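Local coordinates for protein CghA (Chaetomium globosum, PDB 6KBC) that is a two-domain, strand-rich protein of the calycin clan whose pocket holds a bound WK1 molecule, at residues Asp295-Ala300 with Glu328-Gly333; Glu335-Ser340 with Gly373-Ser378; Ser283-Ser288 with Asp301-Glu306; Gly250-Ala255 with Trp339-Arg344; Trp183-Ala188 with Thr270-Leu275. One frame throughout, in Å; residues are numbered along the deposited sequence.

Contact 1. Residues Asp295-Ala300 with Glu328-Gly333; sequences DTAATA and EFRSAG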
# COMPACT_ATOMS: atom_id res chain seq x y z
N ASP A 295 -16.43 -20.82 -5.77
CA ASP A 295 -16.34 -22.04 -6.55
C ASP A 295 -14.89 -22.49 -6.64
O ASP A 295 -13.99 -21.88 -6.05
CB ASP A 295 -16.90 -21.75 -7.93
CG ASP A 295 -16.14 -20.63 -8.61
OD1 ASP A 295 -16.26 -19.46 -8.18
OD2 ASP A 295 -15.37 -20.94 -9.55
N THR A 296 -14.63 -23.52 -7.43
CA THR A 296 -13.28 -24.05 -7.59
C THR A 296 -12.67 -23.74 -8.94
O THR A 296 -11.57 -24.22 -9.22
CB THR A 296 -13.28 -25.57 -7.39
OG1 THR A 296 -14.21 -26.17 -8.31
CG2 THR A 296 -13.70 -25.92 -5.97
N ALA A 297 -13.34 -22.99 -9.81
CA ALA A 297 -12.74 -22.72 -11.10
C ALA A 297 -11.43 -21.96 -10.92
O ALA A 297 -11.31 -21.10 -10.04
CB ALA A 297 -13.68 -21.93 -12.00
N ALA A 298 -10.45 -22.29 -11.74
CA ALA A 298 -9.18 -21.59 -11.66
C ALA A 298 -8.42 -21.72 -12.96
O ALA A 298 -7.53 -22.56 -13.07
CB ALA A 298 -8.35 -22.12 -10.49
N THR A 299 -8.74 -20.88 -13.95
CA THR A 299 -7.94 -20.81 -15.16
C THR A 299 -6.77 -19.85 -15.02
O THR A 299 -5.96 -19.73 -15.95
CB THR A 299 -8.81 -20.38 -16.35
OG1 THR A 299 -9.27 -19.04 -16.17
CG2 THR A 299 -10.01 -21.32 -16.45
N ALA A 300 -6.68 -19.14 -13.90
CA ALA A 300 -5.54 -18.30 -13.57
C ALA A 300 -5.54 -18.11 -12.07
O ALA A 300 -6.57 -18.28 -11.41
CB ALA A 300 -5.57 -16.95 -14.28
N GLU A 328 -9.98 -14.77 -0.53
CA GLU A 328 -9.88 -16.14 -1.02
C GLU A 328 -8.91 -16.15 -2.19
O GLU A 328 -9.20 -15.58 -3.24
CB GLU A 328 -11.25 -16.66 -1.44
CG GLU A 328 -11.23 -18.04 -2.06
CD GLU A 328 -12.50 -18.25 -2.85
OE1 GLU A 328 -13.40 -18.91 -2.33
OE2 GLU A 328 -12.60 -17.70 -3.97
N PHE A 329 -7.75 -16.76 -1.99
CA PHE A 329 -6.77 -16.87 -3.07
C PHE A 329 -6.95 -18.20 -3.78
O PHE A 329 -7.22 -19.22 -3.14
CB PHE A 329 -5.33 -16.78 -2.52
CG PHE A 329 -4.92 -15.40 -2.14
CD1 PHE A 329 -4.32 -14.57 -3.07
CD2 PHE A 329 -5.13 -14.94 -0.85
CE1 PHE A 329 -3.92 -13.29 -2.70
CE2 PHE A 329 -4.74 -13.67 -0.48
CZ PHE A 329 -4.12 -12.84 -1.42
N ARG A 330 -6.79 -18.20 -5.09
CA ARG A 330 -6.83 -19.43 -5.86
C ARG A 330 -5.52 -19.58 -6.62
O ARG A 330 -4.95 -18.60 -7.11
CB ARG A 330 -7.98 -19.44 -6.86
CG ARG A 330 -9.31 -19.18 -6.20
CD ARG A 330 -10.45 -19.58 -7.12
NE ARG A 330 -11.69 -19.09 -6.55
CZ ARG A 330 -12.86 -19.13 -7.16
NH1 ARG A 330 -12.97 -19.68 -8.38
NH2 ARG A 330 -13.94 -18.61 -6.55
N SER A 331 -5.07 -20.82 -6.73
CA SER A 331 -3.92 -21.16 -7.55
C SER A 331 -4.39 -21.95 -8.77
O SER A 331 -5.13 -22.93 -8.63
CB SER A 331 -2.92 -22.00 -6.76
OG SER A 331 -2.03 -22.63 -7.67
N ALA A 332 -3.96 -21.52 -9.96
CA ALA A 332 -4.14 -22.32 -11.18
C ALA A 332 -3.03 -23.36 -11.34
O ALA A 332 -2.90 -23.96 -12.42
CB ALA A 332 -4.18 -21.42 -12.41
N GLY A 333 -2.22 -23.56 -10.30
CA GLY A 333 -1.23 -24.61 -10.28
C GLY A 333 -1.90 -25.97 -10.26
O GLY A 333 -3.11 -26.10 -10.04
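R330 sets CG anti to its carbonyl carbon (chi1 -55°) and then runs extended as far as NE, while D295 holds its CG between the backbone N and the carbonyl carbon (chi1 59°), and the two charged ends meet. The side chains cross at about a right angle, with the guanidinium and carboxylate planes 76° apart. The salt bridge is end-on: R330 NH2 donates to D295 OD1 at 3.0 Å and R330 NH1 to D295 OD2, also at 3.0 Å, each oxygen being met from above the carboxylate plane. NH1 of R330 has a second acceptor in A297 O, 2.7 Å away, which takes the N-H on a lone pair. The loop is shaped for this by an Asx turn, A297 N bonding to D295 OD2 at 2.9 Å. All of it joins the end of strand 324-330, in the C-terminal calycin-type domain, to the loop that leads into strand 302-308. On the strand itself E328 OE2 receives R330 NE at 3.1 Å and R330 NH2 at 3.0 Å, a side-on grip that fixes the guanidinium's rotation. R293 and R304 add salt bridges to D295 and E328, probably helping to balance the two acids. Beyond the charged network the methyls meet backbone instead: A332 CB rests 3.6 Å from A300 C.

Contact 2. Residues Glu335-Ser340 with Gly373-Ser378; sequences EREKWS and GGLVGS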
# COMPACT_ATOMS: atom_id res chain seq x y z
N GLU A 335 -2.12 -28.40 -8.24
CA GLU A 335 -2.83 -28.89 -7.07
C GLU A 335 -4.15 -28.15 -6.85
O GLU A 335 -4.96 -28.60 -6.02
CB GLU A 335 -1.94 -28.78 -5.84
CG GLU A 335 -0.82 -29.82 -5.84
CD GLU A 335 -0.17 -30.00 -4.48
OE1 GLU A 335 0.96 -29.48 -4.30
OE2 GLU A 335 -0.78 -30.65 -3.60
N ARG A 336 -4.38 -27.05 -7.56
CA ARG A 336 -5.64 -26.31 -7.49
C ARG A 336 -5.99 -25.95 -6.06
O ARG A 336 -7.07 -26.24 -5.57
CB ARG A 336 -6.78 -27.12 -8.11
CG ARG A 336 -6.79 -27.06 -9.59
CD ARG A 336 -6.94 -25.65 -10.09
NE ARG A 336 -7.04 -25.70 -11.54
CZ ARG A 336 -8.17 -25.82 -12.21
NH1 ARG A 336 -9.34 -25.85 -11.57
NH2 ARG A 336 -8.14 -25.89 -13.53
N GLU A 337 -5.02 -25.36 -5.37
CA GLU A 337 -5.23 -25.00 -3.98
C GLU A 337 -6.02 -23.70 -3.90
O GLU A 337 -5.91 -22.83 -4.77
CB GLU A 337 -3.90 -24.86 -3.25
CG GLU A 337 -3.17 -26.19 -3.08
CD GLU A 337 -1.67 -26.01 -2.94
OE1 GLU A 337 -1.07 -25.38 -3.85
OE2 GLU A 337 -1.11 -26.49 -1.93
N LYS A 338 -6.82 -23.60 -2.85
CA LYS A 338 -7.49 -22.37 -2.46
C LYS A 338 -7.15 -22.09 -1.01
O LYS A 338 -7.13 -23.01 -0.19
CB LYS A 338 -9.02 -22.46 -2.64
CG LYS A 338 -9.47 -22.51 -4.07
CD LYS A 338 -10.92 -22.01 -4.29
CE LYS A 338 -11.84 -22.40 -3.15
NZ LYS A 338 -13.27 -21.92 -3.36
N TRP A 339 -6.88 -20.84 -0.71
CA TRP A 339 -6.71 -20.40 0.66
C TRP A 339 -7.75 -19.33 0.95
O TRP A 339 -8.02 -18.48 0.10
CB TRP A 339 -5.31 -19.87 0.89
CG TRP A 339 -4.22 -20.82 0.51
CD1 TRP A 339 -3.53 -21.67 1.34
CD2 TRP A 339 -3.69 -21.03 -0.81
NE1 TRP A 339 -2.60 -22.39 0.62
CE2 TRP A 339 -2.67 -22.00 -0.70
CE3 TRP A 339 -3.96 -20.48 -2.06
CZ2 TRP A 339 -1.93 -22.45 -1.80
CZ3 TRP A 339 -3.21 -20.90 -3.15
CH2 TRP A 339 -2.22 -21.88 -3.02
N SER A 340 -8.33 -19.38 2.14
CA SER A 340 -9.32 -18.39 2.55
C SER A 340 -8.90 -17.82 3.89
O SER A 340 -8.56 -18.58 4.81
CB SER A 340 -10.72 -19.00 2.65
OG SER A 340 -11.67 -17.96 2.73
N GLY A 373 -7.48 -18.34 9.11
CA GLY A 373 -7.84 -19.13 7.95
C GLY A 373 -6.77 -20.11 7.50
O GLY A 373 -6.07 -20.69 8.33
N GLY A 374 -6.64 -20.31 6.19
CA GLY A 374 -5.63 -21.22 5.69
C GLY A 374 -6.14 -21.96 4.47
O GLY A 374 -7.09 -21.54 3.82
N LEU A 375 -5.49 -23.09 4.20
CA LEU A 375 -5.78 -23.90 3.01
C LEU A 375 -7.19 -24.48 3.08
O LEU A 375 -7.54 -25.20 4.02
CB LEU A 375 -4.75 -25.01 2.88
CG LEU A 375 -4.94 -25.98 1.71
CD1 LEU A 375 -4.72 -25.28 0.38
CD2 LEU A 375 -3.97 -27.18 1.84
N VAL A 376 -8.00 -24.18 2.06
CA VAL A 376 -9.36 -24.70 2.01
C VAL A 376 -9.32 -26.21 1.85
O VAL A 376 -8.47 -26.75 1.12
CB VAL A 376 -10.14 -24.02 0.87
CG1 VAL A 376 -11.55 -24.64 0.72
CG2 VAL A 376 -10.22 -22.52 1.11
N GLY A 377 -10.24 -26.90 2.53
CA GLY A 377 -10.29 -28.35 2.49
C GLY A 377 -9.30 -29.03 3.41
O GLY A 377 -9.13 -30.25 3.32
N SER A 378 -8.65 -28.28 4.29
CA SER A 378 -7.67 -28.84 5.20
C SER A 378 -8.05 -28.47 6.62
O SER A 378 -8.97 -27.69 6.86
CB SER A 378 -6.26 -28.34 4.88
OG SER A 378 -6.06 -27.05 5.43
O HOH W 1 -7.63 -26.03 -1.53
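W339 offers the face of its indole to L375, whose CD1 methyl lies 4.0 Å from the centroid of the five-membered ring, displaced toward the rim. The same CD1 also meets E337 CB at 3.7 Å; E337 CB sits over that indole face too. Toward the S340 side, V376 CG2 sits between K338 CB and S340 CB, 3.9 Å from each. The backbones form an antiparallel ladder in the C-terminal domain: W339 and L375 are a non-hydrogen-bonded pair, S340 and G374 a hydrogen-bonded one, with S340 N to G374 O at 3.0 Å and G374 N to S340 O at 2.9 Å. V376, already inside the type II turn from L375 to S378, adds a bond from its N to K338 O at 2.7 Å. One water links K338 N to V376 O. The K338 ammonium leads away to E328 and to the backbone O of D295.

Contact 3. Residues Ser283-Ser288 with Asp301-Glu306; sequences SNALRS and DAVRTE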
# COMPACT_ATOMS: atom_id res chain seq x y z
N SER A 283 0.02 -17.83 -4.93
CA SER A 283 -0.99 -17.24 -5.80
C SER A 283 -0.45 -15.89 -6.28
O SER A 283 -0.28 -14.97 -5.48
CB SER A 283 -2.33 -17.07 -5.08
OG SER A 283 -3.34 -16.64 -5.99
N ASN A 284 -0.18 -15.79 -7.58
CA ASN A 284 0.17 -14.52 -8.21
C ASN A 284 -1.12 -13.93 -8.76
O ASN A 284 -1.46 -14.11 -9.94
CB ASN A 284 1.23 -14.74 -9.29
CG ASN A 284 1.65 -13.46 -9.97
OD1 ASN A 284 1.38 -12.37 -9.47
ND2 ASN A 284 2.31 -13.58 -11.11
N ALA A 285 -1.84 -13.22 -7.91
CA ALA A 285 -3.26 -12.93 -8.16
C ALA A 285 -3.38 -11.59 -8.87
O ALA A 285 -3.38 -10.53 -8.24
CB ALA A 285 -4.04 -12.95 -6.85
N LEU A 286 -3.50 -11.64 -10.19
CA LEU A 286 -3.75 -10.46 -11.00
C LEU A 286 -5.18 -10.44 -11.51
O LEU A 286 -5.52 -9.62 -12.37
CB LEU A 286 -2.77 -10.42 -12.16
CG LEU A 286 -1.31 -10.40 -11.69
CD1 LEU A 286 -0.39 -10.58 -12.89
CD2 LEU A 286 -1.01 -9.09 -10.94
N ARG A 287 -6.02 -11.34 -11.01
CA ARG A 287 -7.42 -11.45 -11.37
C ARG A 287 -8.25 -11.36 -10.09
O ARG A 287 -7.98 -12.07 -9.12
CB ARG A 287 -7.68 -12.78 -12.10
CG ARG A 287 -9.14 -13.07 -12.44
CD ARG A 287 -9.27 -14.45 -13.07
NE ARG A 287 -8.73 -14.47 -14.43
CZ ARG A 287 -8.75 -15.54 -15.22
NH1 ARG A 287 -9.28 -16.67 -14.79
NH2 ARG A 287 -8.25 -15.46 -16.44
N SER A 288 -9.25 -10.49 -10.09
CA SER A 288 -10.12 -10.25 -8.93
C SER A 288 -11.50 -10.82 -9.24
O SER A 288 -12.15 -10.37 -10.18
CB SER A 288 -10.20 -8.76 -8.63
OG SER A 288 -10.89 -8.49 -7.41
N ASP A 301 -4.37 -17.78 -11.53
CA ASP A 301 -4.30 -17.37 -10.14
C ASP A 301 -5.23 -16.18 -9.93
O ASP A 301 -5.36 -15.31 -10.80
CB ASP A 301 -2.88 -16.98 -9.76
CG ASP A 301 -1.91 -18.17 -9.64
OD1 ASP A 301 -2.28 -19.36 -9.89
OD2 ASP A 301 -0.75 -17.90 -9.29
N ALA A 302 -5.89 -16.14 -8.79
CA ALA A 302 -6.87 -15.09 -8.59
C ALA A 302 -7.06 -14.88 -7.11
O ALA A 302 -6.69 -15.72 -6.28
CB ALA A 302 -8.20 -15.45 -9.28
N VAL A 303 -7.62 -13.73 -6.77
CA VAL A 303 -8.06 -13.48 -5.41
C VAL A 303 -9.47 -12.94 -5.47
O VAL A 303 -9.83 -12.22 -6.41
CB VAL A 303 -7.11 -12.52 -4.66
CG1 VAL A 303 -7.13 -11.14 -5.27
CG2 VAL A 303 -7.49 -12.48 -3.17
N ARG A 304 -10.29 -13.35 -4.52
CA ARG A 304 -11.62 -12.79 -4.30
C ARG A 304 -11.60 -12.01 -3.00
O ARG A 304 -11.18 -12.55 -1.97
CB ARG A 304 -12.65 -13.92 -4.26
CG ARG A 304 -14.09 -13.44 -4.06
CD ARG A 304 -14.99 -14.64 -4.13
NE ARG A 304 -14.71 -15.63 -3.09
CZ ARG A 304 -15.24 -15.59 -1.87
NH1 ARG A 304 -16.07 -14.61 -1.55
NH2 ARG A 304 -14.96 -16.54 -0.98
N THR A 305 -12.00 -10.75 -3.06
CA THR A 305 -12.13 -9.91 -1.87
C THR A 305 -13.62 -9.75 -1.58
O THR A 305 -14.37 -9.31 -2.46
CB THR A 305 -11.49 -8.55 -2.09
OG1 THR A 305 -12.23 -7.87 -3.13
CG2 THR A 305 -10.00 -8.69 -2.48
N GLU A 306 -14.05 -10.10 -0.37
CA GLU A 306 -15.48 -10.02 -0.04
C GLU A 306 -15.66 -9.31 1.28
O GLU A 306 -15.09 -9.72 2.30
CB GLU A 306 -16.12 -11.41 0.03
CG GLU A 306 -17.55 -11.35 0.58
CD GLU A 306 -18.25 -12.70 0.61
OE1 GLU A 306 -19.49 -12.72 0.46
OE2 GLU A 306 -17.56 -13.74 0.74
O HOH W 2 -3.91 -13.73 -12.32
O HOH W 3 -12.52 -9.77 -5.70
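A285 and V303 make the tight part, their CB atoms 3.8 Å apart and buried. Beside them V303 N bonds to R287 O at 2.9 Å with a C=O...N angle of 174°, and S288 CA comes within 3.2 Å of V303 O. Deeper in, a water ties S288 OG, also bonded to N269, to T305 N. A second firm hold lies at the D301 end, where N284 N donates to D301 OD2 at 2.8 Å on the anti side of the carboxylate; D301 OD1 is taken by the backbone N of A332. The piece 283-285 crosses 302-306 at 68°, but once the chain has turned through L286 and R287 it runs parallel to it, giving the parallel bridge S288-V303 in an otherwise largely antiparallel C-terminal sheet. The solvent side is looser. R287 lays CB against A302 CB at 3.9 Å and its NH1 hydrogen-bonds to T299 OG1, while a water fills in between the backbones, accepting from L286 N and donating to D301 O at 2.6 Å.

Contact 4. Residues Gly250-Ala255 with Trp339-Arg344; sequences GPYVMA and WSFDLR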
# COMPACT_ATOMS: atom_id res chain seq x y z
N GLY A 250 0.73 -17.33 10.31
CA GLY A 250 1.48 -18.55 10.19
C GLY A 250 2.48 -18.46 9.05
O GLY A 250 3.22 -17.48 8.94
N PRO A 251 2.51 -19.46 8.17
CA PRO A 251 3.43 -19.41 7.03
C PRO A 251 2.99 -18.46 5.92
O PRO A 251 3.74 -18.28 4.96
CB PRO A 251 3.43 -20.85 6.53
CG PRO A 251 2.03 -21.31 6.82
CD PRO A 251 1.64 -20.64 8.12
N TYR A 252 1.81 -17.86 6.02
CA TYR A 252 1.22 -17.12 4.91
C TYR A 252 1.53 -15.64 5.03
O TYR A 252 1.37 -15.04 6.10
CB TYR A 252 -0.29 -17.33 4.86
CG TYR A 252 -0.68 -18.73 4.57
CD1 TYR A 252 -0.42 -19.29 3.32
CD2 TYR A 252 -1.23 -19.54 5.54
CE1 TYR A 252 -0.76 -20.61 3.05
CE2 TYR A 252 -1.57 -20.83 5.29
CZ TYR A 252 -1.33 -21.37 4.05
OH TYR A 252 -1.68 -22.67 3.80
N VAL A 253 1.93 -15.04 3.91
CA VAL A 253 2.03 -13.60 3.78
C VAL A 253 1.19 -13.19 2.58
O VAL A 253 1.31 -13.78 1.51
CB VAL A 253 3.49 -13.15 3.61
CG1 VAL A 253 3.56 -11.69 3.21
CG2 VAL A 253 4.25 -13.38 4.93
N MET A 254 0.33 -12.21 2.78
CA MET A 254 -0.58 -11.79 1.72
C MET A 254 -0.57 -10.28 1.59
O MET A 254 -0.48 -9.55 2.59
CB MET A 254 -2.02 -12.28 1.94
CG MET A 254 -2.80 -11.63 3.06
SD MET A 254 -3.92 -12.78 3.93
CE MET A 254 -2.84 -14.10 4.50
N ALA A 255 -0.61 -9.81 0.34
CA ALA A 255 -0.60 -8.39 0.07
C ALA A 255 -1.53 -8.14 -1.10
O ALA A 255 -1.56 -8.92 -2.05
CB ALA A 255 0.82 -7.87 -0.22
N TRP A 339 -6.88 -20.84 -0.71
CA TRP A 339 -6.71 -20.40 0.66
C TRP A 339 -7.75 -19.33 0.95
O TRP A 339 -8.02 -18.48 0.10
CB TRP A 339 -5.31 -19.87 0.89
CG TRP A 339 -4.22 -20.82 0.51
CD1 TRP A 339 -3.53 -21.67 1.34
CD2 TRP A 339 -3.69 -21.03 -0.81
NE1 TRP A 339 -2.60 -22.39 0.62
CE2 TRP A 339 -2.67 -22.00 -0.70
CE3 TRP A 339 -3.96 -20.48 -2.06
CZ2 TRP A 339 -1.93 -22.45 -1.80
CZ3 TRP A 339 -3.21 -20.90 -3.15
CH2 TRP A 339 -2.22 -21.88 -3.02
N SER A 340 -8.33 -19.38 2.14
CA SER A 340 -9.32 -18.39 2.55
C SER A 340 -8.90 -17.82 3.89
O SER A 340 -8.56 -18.58 4.81
CB SER A 340 -10.72 -19.00 2.65
OG SER A 340 -11.67 -17.96 2.73
N PHE A 341 -8.91 -16.50 3.99
CA PHE A 341 -8.57 -15.83 5.23
C PHE A 341 -9.64 -14.81 5.55
O PHE A 341 -10.14 -14.11 4.67
CB PHE A 341 -7.20 -15.11 5.14
CG PHE A 341 -6.09 -16.02 4.74
CD1 PHE A 341 -5.40 -16.76 5.71
CD2 PHE A 341 -5.74 -16.17 3.41
CE1 PHE A 341 -4.35 -17.61 5.33
CE2 PHE A 341 -4.71 -17.02 3.04
CZ PHE A 341 -4.03 -17.75 4.01
N ASP A 342 -9.97 -14.73 6.82
CA ASP A 342 -10.83 -13.67 7.31
C ASP A 342 -9.96 -12.64 8.00
O ASP A 342 -9.14 -12.99 8.86
CB ASP A 342 -11.90 -14.22 8.26
CG ASP A 342 -13.04 -14.89 7.51
OD1 ASP A 342 -12.98 -14.93 6.25
OD2 ASP A 342 -14.00 -15.33 8.16
N LEU A 343 -10.10 -11.40 7.58
CA LEU A 343 -9.34 -10.29 8.13
C LEU A 343 -10.35 -9.42 8.86
O LEU A 343 -11.10 -8.68 8.22
CB LEU A 343 -8.62 -9.52 7.04
CG LEU A 343 -7.30 -10.13 6.53
CD1 LEU A 343 -7.53 -11.47 5.89
CD2 LEU A 343 -6.73 -9.18 5.54
N ARG A 344 -10.39 -9.52 10.18
CA ARG A 344 -11.45 -8.86 10.93
C ARG A 344 -10.89 -7.63 11.62
O ARG A 344 -9.80 -7.68 12.20
CB ARG A 344 -12.12 -9.82 11.92
CG ARG A 344 -12.82 -10.93 11.16
CD ARG A 344 -13.47 -11.96 12.07
NE ARG A 344 -14.17 -12.95 11.26
CZ ARG A 344 -15.42 -12.81 10.83
NH1 ARG A 344 -16.11 -11.70 11.13
NH2 ARG A 344 -15.97 -13.76 10.09
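Segments 252-255 and 339-344, which carry Y252 and F341, cross at -73° with their axes 10.5 Å apart, too far for backbone pairing, so only side chains bridge the space. F341 turns its edge into the face of Y252: the ring planes stand at 66°, the centroids are 5.2 Å apart, and F341 CZ touches Y252 CG at 3.5 Å. P251 CG lies over the opposite face of the tyrosine. Farther out on Y252, the hydroxyl end reaches the pyrrole edge of W339, OH lying 3.2 Å from W339 CD1 near the indole plane; Y252 CE1 approaches the same CD1 at 3.4 Å, and these two rings meet obliquely. The phenol oxygen is buried but well served, hydrogen-bonding to E380 and R277. M254 takes CG between its backbone N and carbonyl carbon (chi1 71°), and bends at chi2 and chi3 bring its methyl over the centre of the F341 ring, CE 3.6 Å from the centroid. The sulfur is oblique to the ring in a Met-aromatic contact, and SD also meets L343 CD1 at 4.3 Å. This is core packing in the curled C-terminal sheet, consistent with a calycin barrel: L275 of strand 269-277 touches M254, W339 and F341, F329 and L327 of strand 324-330 pack on M254, and L375 and V371 of strand 363-375 back Y252 and L343.

Contact 5. Residues Trp183-Ala188 with Thr270-Leu275; sequences WFRPIA and TVNAAL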
# COMPACT_ATOMS: atom_id res chain seq x y z
N TRP A 183 0.29 -0.58 -9.55
CA TRP A 183 0.58 -0.74 -8.14
C TRP A 183 1.13 -2.14 -7.97
O TRP A 183 0.46 -3.12 -8.31
CB TRP A 183 -0.66 -0.54 -7.27
CG TRP A 183 -0.36 -0.66 -5.82
CD1 TRP A 183 0.06 -1.79 -5.15
CD2 TRP A 183 -0.44 0.37 -4.84
NE1 TRP A 183 0.24 -1.51 -3.82
CE2 TRP A 183 -0.06 -0.19 -3.60
CE3 TRP A 183 -0.81 1.72 -4.88
CZ2 TRP A 183 -0.01 0.55 -2.43
CZ3 TRP A 183 -0.76 2.45 -3.72
CH2 TRP A 183 -0.36 1.87 -2.51
N PHE A 184 2.36 -2.25 -7.49
CA PHE A 184 2.93 -3.55 -7.23
C PHE A 184 3.95 -3.38 -6.11
O PHE A 184 4.08 -2.29 -5.53
CB PHE A 184 3.52 -4.14 -8.52
CG PHE A 184 4.59 -3.28 -9.12
CD1 PHE A 184 4.26 -2.27 -10.03
CD2 PHE A 184 5.92 -3.44 -8.75
CE1 PHE A 184 5.24 -1.45 -10.56
CE2 PHE A 184 6.90 -2.64 -9.29
CZ PHE A 184 6.57 -1.64 -10.19
N ARG A 185 4.68 -4.44 -5.80
CA ARG A 185 5.47 -4.47 -4.57
C ARG A 185 6.94 -4.71 -4.88
O ARG A 185 7.36 -5.87 -5.06
CB ARG A 185 4.91 -5.54 -3.64
CG ARG A 185 3.52 -5.13 -3.12
CD ARG A 185 2.74 -6.30 -2.55
NE ARG A 185 2.36 -7.25 -3.58
CZ ARG A 185 1.26 -7.14 -4.33
NH1 ARG A 185 0.43 -6.12 -4.15
NH2 ARG A 185 1.01 -8.05 -5.26
N PRO A 186 7.75 -3.67 -4.95
CA PRO A 186 9.20 -3.88 -5.12
C PRO A 186 9.80 -4.75 -4.04
O PRO A 186 10.72 -5.53 -4.32
CB PRO A 186 9.75 -2.45 -5.09
CG PRO A 186 8.64 -1.63 -5.65
CD PRO A 186 7.39 -2.24 -5.03
N ILE A 187 9.32 -4.64 -2.80
CA ILE A 187 9.68 -5.58 -1.75
C ILE A 187 8.39 -6.11 -1.14
O ILE A 187 7.68 -5.38 -0.43
CB ILE A 187 10.57 -4.96 -0.68
CG1 ILE A 187 11.85 -4.39 -1.31
CG2 ILE A 187 10.90 -6.01 0.35
CD1 ILE A 187 12.62 -3.47 -0.40
N ALA A 188 8.11 -7.38 -1.40
CA ALA A 188 6.86 -8.00 -0.98
C ALA A 188 6.82 -8.18 0.53
O ALA A 188 5.78 -7.98 1.16
CB ALA A 188 6.69 -9.34 -1.68
N THR A 270 -10.50 -5.19 -10.40
CA THR A 270 -9.09 -5.41 -10.73
C THR A 270 -8.26 -5.51 -9.46
O THR A 270 -8.63 -4.99 -8.40
CB THR A 270 -8.54 -4.30 -11.65
OG1 THR A 270 -8.56 -3.04 -10.96
CG2 THR A 270 -9.39 -4.18 -12.92
N VAL A 271 -7.09 -6.15 -9.58
CA VAL A 271 -6.28 -6.42 -8.39
C VAL A 271 -4.84 -6.70 -8.79
O VAL A 271 -4.56 -7.28 -9.84
CB VAL A 271 -6.86 -7.61 -7.57
CG1 VAL A 271 -6.65 -8.93 -8.28
CG2 VAL A 271 -6.25 -7.65 -6.19
N ASN A 272 -3.93 -6.29 -7.93
CA ASN A 272 -2.56 -6.77 -7.97
C ASN A 272 -2.27 -7.30 -6.57
O ASN A 272 -2.22 -6.53 -5.62
CB ASN A 272 -1.61 -5.65 -8.37
CG ASN A 272 -0.25 -6.18 -8.75
OD1 ASN A 272 0.42 -6.81 -7.93
ND2 ASN A 272 0.13 -5.99 -10.02
N ALA A 273 -2.17 -8.62 -6.44
CA ALA A 273 -2.12 -9.25 -5.13
C ALA A 273 -1.22 -10.46 -5.19
O ALA A 273 -0.94 -11.01 -6.26
CB ALA A 273 -3.52 -9.67 -4.64
N ALA A 274 -0.81 -10.91 -4.01
CA ALA A 274 0.06 -12.06 -3.94
C ALA A 274 -0.15 -12.76 -2.61
O ALA A 274 -0.32 -12.11 -1.58
CB ALA A 274 1.53 -11.66 -4.10
N LEU A 275 -0.14 -14.09 -2.64
CA LEU A 275 -0.10 -14.90 -1.44
C LEU A 275 1.18 -15.72 -1.47
O LEU A 275 1.52 -16.33 -2.49
CB LEU A 275 -1.31 -15.81 -1.33
CG LEU A 275 -1.31 -16.73 -0.11
CD1 LEU A 275 -1.50 -15.93 1.18
CD2 LEU A 275 -2.40 -17.78 -0.27
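R185 NH1 donates a fairly straight hydrogen bond of 3.1 Å to the backbone O of N272, and with it the N-terminal domain is joined to the C-terminal one, both of the calycin clan. The donor stands above the carbonyl plane, 52° out of it, while N272 O lies close to the plane of the guanidinium. Strands 183-185 and 270-275 run nearly parallel but with their axes 7.2 Å apart; they do not pair, and side chains make the junction. R185 and N272 slide past each other in opposite directions, guanidinium and amide planes 60° apart. Chi1 of N272 (-166°) sets CG anti to the backbone N, where W183 O lies 3.2 Å from it. The amide nitrogen is satisfied by two backbone oxygens, those of E174 and E176, which should hold the amide in its flip. W183 belongs to the WK1 pocket: its side chain touches the ligand while its NE1 bonds to D227, whose side chain also touches that of R185. W183 therefore puts this junction next to the pocket. The other terminal nitrogen of R185 meets strand 269-277, NH2 lying 3.3 Å from A273 C and 3.8 Å from A274 CB.

How the contacts relate
Contacts 4 and 5 are fully buried, whereas contacts 1, 2 and 3 lie partly open. Contact 5 alone joins the two family domains and touches the ligand pocket; the other four stay within the C-terminal one. Contacts 2 and 4 share W339 and S340 on strand 338-346, backbone ladder in one, aromatic interior in the other. Strand 324-330 of contact 1 pairs with strand 302-308 of contact 3 and with strand 338-346. A charge network dominates contact 1, though its R330 and E328 are buried; water-mediated bonds appear in contacts 2 and 3, and a buried arginine serves contact 5. Strand 269-277 of contact 5 lies between its neighbours, A274 N probably bonding to A255 O of contact 4 and A273 N to A285 O of contact 3.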